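Local coordinates for protein farnesyl pyrophosphate synthetase (Staphylococcus aureus, PDB 5H9D) that probably condenses isopentenyl diphosphate units onto an allylic diphosphate to make heptaprenyl diphosphate, a magnesium-dependent chain elongation carried out by an all-helical prenyltransferase, at residues Asn7-Lys12 with Gln63-Ala68; Arg42-Phe47 with Leu73-Thr78. All coordinates share one frame; numbering follows the deposited sequence.

Contact 1: Asn7-Lys12 with Gln63-Ala68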
# COMPACT_ATOMS: atom_id res chain seq x y z
N ASN A 7 24.88 -5.37 4.75
CA ASN A 7 24.38 -6.60 5.35
C ASN A 7 24.01 -6.38 6.80
O ASN A 7 22.93 -6.73 7.24
CB ASN A 7 25.46 -7.69 5.26
CG ASN A 7 25.47 -8.39 3.93
OD1 ASN A 7 24.97 -7.86 2.94
ND2 ASN A 7 26.06 -9.58 3.89
N ASN A 8 24.93 -5.80 7.54
CA ASN A 8 24.72 -5.53 8.94
C ASN A 8 23.56 -4.56 9.10
O ASN A 8 22.75 -4.72 10.01
CB ASN A 8 26.02 -4.96 9.55
CG ASN A 8 25.85 -4.52 11.01
OD1 ASN A 8 25.55 -5.32 11.90
ND2 ASN A 8 26.04 -3.22 11.26
N GLU A 9 23.47 -3.58 8.22
CA GLU A 9 22.38 -2.60 8.35
C GLU A 9 21.03 -3.21 8.12
O GLU A 9 20.09 -2.90 8.84
CB GLU A 9 22.56 -1.42 7.42
CG GLU A 9 23.70 -0.47 7.76
CD GLU A 9 23.69 -0.00 9.20
OE1 GLU A 9 24.44 -0.58 10.01
OE2 GLU A 9 22.92 0.93 9.52
N ILE A 10 20.93 -4.08 7.12
CA ILE A 10 19.67 -4.77 6.79
C ILE A 10 19.19 -5.65 7.95
O ILE A 10 17.99 -5.77 8.17
CB ILE A 10 19.82 -5.65 5.52
CG1 ILE A 10 20.29 -4.80 4.35
CG2 ILE A 10 18.49 -6.31 5.18
CD1 ILE A 10 19.35 -3.69 3.98
N LYS A 11 20.10 -6.28 8.68
CA LYS A 11 19.70 -7.13 9.80
C LYS A 11 19.08 -6.30 10.92
O LYS A 11 18.13 -6.73 11.58
CB LYS A 11 20.90 -7.92 10.36
CG LYS A 11 21.53 -8.88 9.38
CD LYS A 11 22.41 -9.92 10.08
CE LYS A 11 23.16 -10.77 9.06
NZ LYS A 11 24.24 -10.03 8.30
N LYS A 12 19.62 -5.11 11.15
CA LYS A 12 19.09 -4.27 12.19
C LYS A 12 17.68 -3.86 11.79
O LYS A 12 16.80 -3.76 12.63
CB LYS A 12 20.00 -3.07 12.40
CG LYS A 12 21.43 -3.50 12.57
CD LYS A 12 22.13 -2.77 13.68
CE LYS A 12 22.56 -1.40 13.28
NZ LYS A 12 23.49 -0.84 14.31
N GLN A 63 15.88 7.15 14.05
CA GLN A 63 14.84 7.73 13.22
C GLN A 63 14.89 7.22 11.79
O GLN A 63 13.85 7.09 11.14
CB GLN A 63 14.94 9.27 13.22
CG GLN A 63 14.14 9.90 12.09
CD GLN A 63 14.05 11.40 12.16
OE1 GLN A 63 13.54 12.04 11.25
NE2 GLN A 63 14.53 11.97 13.24
N THR A 64 16.09 6.93 11.28
CA THR A 64 16.20 6.46 9.90
C THR A 64 15.89 4.97 9.84
O THR A 64 15.36 4.50 8.84
CB THR A 64 17.59 6.77 9.26
OG1 THR A 64 18.58 5.95 9.85
CG2 THR A 64 18.00 8.22 9.47
N TYR A 65 16.19 4.23 10.90
CA TYR A 65 15.87 2.81 10.91
C TYR A 65 14.38 2.67 11.01
O TYR A 65 13.82 1.67 10.53
CB TYR A 65 16.45 2.12 12.13
CG TYR A 65 17.91 1.84 12.03
CD1 TYR A 65 18.41 0.99 11.05
CD2 TYR A 65 18.80 2.46 12.89
CE1 TYR A 65 19.76 0.77 10.93
CE2 TYR A 65 20.17 2.24 12.77
CZ TYR A 65 20.64 1.40 11.79
OH TYR A 65 21.99 1.24 11.65
N GLN A 66 13.72 3.63 11.65
CA GLN A 66 12.28 3.56 11.80
C GLN A 66 11.58 3.84 10.46
O GLN A 66 10.53 3.26 10.17
CB GLN A 66 11.79 4.52 12.88
CG GLN A 66 12.19 4.15 14.33
CD GLN A 66 11.65 2.80 14.78
OE1 GLN A 66 10.47 2.51 14.64
NE2 GLN A 66 12.53 1.97 15.35
N VAL A 67 12.15 4.71 9.64
CA VAL A 67 11.49 4.97 8.36
C VAL A 67 11.71 3.75 7.46
O VAL A 67 10.87 3.38 6.66
CB VAL A 67 12.02 6.28 7.70
CG1 VAL A 67 11.26 6.56 6.42
CG2 VAL A 67 11.80 7.43 8.65
N ALA A 68 12.85 3.12 7.64
CA ALA A 68 13.18 1.91 6.89
C ALA A 68 12.16 0.79 7.22
O ALA A 68 11.64 0.14 6.31
CB ALA A 68 14.62 1.47 7.21
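In the all-helical isoprenoid synthase fold, helix 6-20 packs against the start of helix 62-85, and here Tyr65 spans the gap to Glu9 and Lys12. A tyrosine suits the place: its ring is long enough to bridge segments 7-12 and 63-68, whose closest CA atoms, those of Lys12 and Tyr65, are 7.9 Å apart, and it ends in a donor. Its OH gives a hydrogen bond to Glu9 OE2, modelled at 2.3 Å, a length too short to be taken literally at this resolution. The carboxylate oxygen sits at the ring edge, near its plane, while the carboxylate itself is turned 46° from the ring. Glu9 gets there by a bend at chi2 (-51°), which brings its end closer to Tyr65 than its CB is. A second grip on the same OE2 comes from Thr60 OG1, so this buried oxygen has two hydrogen-bond partners.

Lys12 adds mainly carbon: its chain, bent at chi2 and chi3, slants past the phenol, with CE 3.7 Å from Tyr65 CZ. Arg16, one turn further along, makes a cation-pi contact with the ring, and Val13 also packs on it. Lys12 CB completes the approach, 4.1 Å from Tyr65 CE1.

Contact 2: Arg42-Phe47 with Leu73-Thr78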
# COMPACT_ATOMS: atom_id res chain seq x y z
N ARG A 42 14.49 -6.58 0.43
CA ARG A 42 14.57 -5.42 1.28
C ARG A 42 15.26 -4.22 0.61
O ARG A 42 16.05 -3.52 1.26
CB ARG A 42 15.33 -5.79 2.54
CG ARG A 42 14.85 -7.05 3.20
CD ARG A 42 13.47 -6.86 3.84
NE ARG A 42 13.05 -8.06 4.56
CZ ARG A 42 12.60 -9.16 3.97
NH1 ARG A 42 12.49 -9.23 2.66
NH2 ARG A 42 12.25 -10.21 4.70
N VAL A 43 14.96 -3.97 -0.66
CA VAL A 43 15.58 -2.84 -1.35
C VAL A 43 15.17 -1.49 -0.77
O VAL A 43 16.03 -0.66 -0.53
CB VAL A 43 15.31 -2.90 -2.90
CG1 VAL A 43 14.67 -4.22 -3.24
CG2 VAL A 43 14.41 -1.76 -3.37
N ARG A 44 13.87 -1.28 -0.52
CA ARG A 44 13.37 -0.01 0.04
C ARG A 44 14.12 0.35 1.33
O ARG A 44 14.65 1.45 1.46
CB ARG A 44 11.85 -0.09 0.28
CG ARG A 44 10.99 0.55 -0.82
CD ARG A 44 9.75 -0.26 -1.21
NE ARG A 44 10.13 -1.51 -1.86
CZ ARG A 44 9.73 -1.89 -3.06
NH1 ARG A 44 8.92 -1.13 -3.77
NH2 ARG A 44 10.13 -3.05 -3.56
N PRO A 45 14.15 -0.57 2.32
CA PRO A 45 14.88 -0.23 3.55
C PRO A 45 16.33 0.12 3.21
O PRO A 45 16.92 1.01 3.83
CB PRO A 45 14.79 -1.52 4.36
CG PRO A 45 13.44 -2.01 3.98
CD PRO A 45 13.38 -1.80 2.51
N ALA A 46 16.89 -0.58 2.22
CA ALA A 46 18.28 -0.38 1.82
C ALA A 46 18.49 1.02 1.32
O ALA A 46 19.40 1.71 1.77
CB ALA A 46 18.70 -1.41 0.76
N PHE A 47 17.66 1.47 0.39
CA PHE A 47 17.82 2.82 -0.10
C PHE A 47 17.62 3.88 0.97
O PHE A 47 18.20 4.95 0.88
CB PHE A 47 16.87 3.06 -1.28
CG PHE A 47 17.41 2.56 -2.57
CD1 PHE A 47 18.63 3.01 -3.04
CD2 PHE A 47 16.74 1.60 -3.29
CE1 PHE A 47 19.17 2.51 -4.20
CE2 PHE A 47 17.27 1.09 -4.46
CZ PHE A 47 18.48 1.54 -4.92
N LEU A 73 7.13 -2.28 5.72
CA LEU A 73 5.81 -2.73 6.17
C LEU A 73 4.72 -2.29 5.18
O LEU A 73 3.78 -3.04 4.94
CB LEU A 73 5.52 -2.19 7.58
CG LEU A 73 6.33 -2.67 8.80
CD1 LEU A 73 6.05 -1.84 10.05
CD2 LEU A 73 6.00 -4.11 9.09
N ILE A 74 4.85 -1.09 4.60
CA ILE A 74 3.88 -0.59 3.62
C ILE A 74 4.05 -1.42 2.32
O ILE A 74 3.07 -1.80 1.67
CB ILE A 74 4.10 0.95 3.31
CG1 ILE A 74 3.64 1.80 4.50
CG2 ILE A 74 3.28 1.37 2.09
CD1 ILE A 74 4.31 3.16 4.60
N HIS A 75 5.30 -1.69 1.96
CA HIS A 75 5.60 -2.52 0.81
C HIS A 75 4.89 -3.89 0.95
O HIS A 75 4.21 -4.37 0.03
CB HIS A 75 7.10 -2.71 0.73
CG HIS A 75 7.54 -3.63 -0.36
ND1 HIS A 75 6.97 -3.62 -1.62
CD2 HIS A 75 8.52 -4.56 -0.40
CE1 HIS A 75 7.57 -4.51 -2.38
NE2 HIS A 75 8.52 -5.10 -1.66
N MET A 76 5.07 -4.50 2.12
CA MET A 76 4.47 -5.78 2.47
C MET A 76 2.94 -5.73 2.46
O MET A 76 2.28 -6.66 1.98
CB MET A 76 4.91 -6.20 3.86
CG MET A 76 6.35 -6.59 4.00
SD MET A 76 6.84 -6.74 5.76
CE MET A 76 6.27 -8.38 6.17
N ALA A 77 2.36 -4.67 3.00
CA ALA A 77 0.91 -4.60 2.97
C ALA A 77 0.49 -4.69 1.50
O ALA A 77 -0.43 -5.42 1.14
CB ALA A 77 0.40 -3.26 3.62
N THR A 78 1.19 -3.97 0.64
CA THR A 78 0.88 -4.00 -0.77
C THR A 78 0.98 -5.42 -1.32
O THR A 78 0.05 -5.89 -1.98
CB THR A 78 1.81 -3.05 -1.58
OG1 THR A 78 1.55 -1.70 -1.21
CG2 THR A 78 1.53 -3.20 -3.08
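Arg44 lies flat on the imidazole of His75, at the place where the GGKRxRP motif characteristic of trans-prenyltransferases, which runs into helix 43-51, faces helix 62-85. The Arg44 guanidinium and the His75 ring have planes 17° apart and centres 3.5 Å apart, a flat, face-to-face stack. Arg44 NE lies 3.7 Å from His75 CG, and Arg44 CZ 3.6 Å from His75 ND1. Arg44 NH2 rests over one face of the ring, displaced toward the rim, above the CE1-NE2 bond of His75. Although NH2 is close to NE2, the angle is poor for a hydrogen bond, and the interaction is one of faces. Both residues suit this: each carries a flat, delocalised group, and stacking leaves the in-plane N-H groups of the arginine pointing elsewhere.

His75 holds CG anti to its amide nitrogen (chi1 176°), which sends the ring out toward Arg44, while bends at chi2 and chi3 turn the arginine end onto it. Leu172, Ile173 and Ser176 of helix 158-183 pack on the Arg44 side chain, and Glu72 touches it too. Nearby, the N-cap residue Arg42 makes a salt bridge from NH2 to Glu14 OE1. The stack sits beside a bound phosphate ion, consistent with a diphosphate-binding pocket. At its closest, Arg44 NH2 is 3.2 Å from His75 CE1.

Both contacts use helix 62-85: contact 1 near its start, contact 2 further on, with centres 11 Å apart. Their segments alternate along the chain, and helices 6-20, 43-51 and 62-85 also touch one another. The proline ring carbon Pro45 CG meets the carbonyl oxygen Ala68 O at 3.7 Å, and the methyls Ile10 CD1 and Ala46 CB meet at 4.0 Å. Contact 1 lies about 18 Å from the chain centre, contact 2 about 8 Å, both measured from their centres. Contact 2 lies beside a phosphate ion, probably from the crystallisation liquor, about 4 Å from the His75 side chain, consistent with the isopentenyl diphosphate pocket that this arginine motif and histidine help form in relatives.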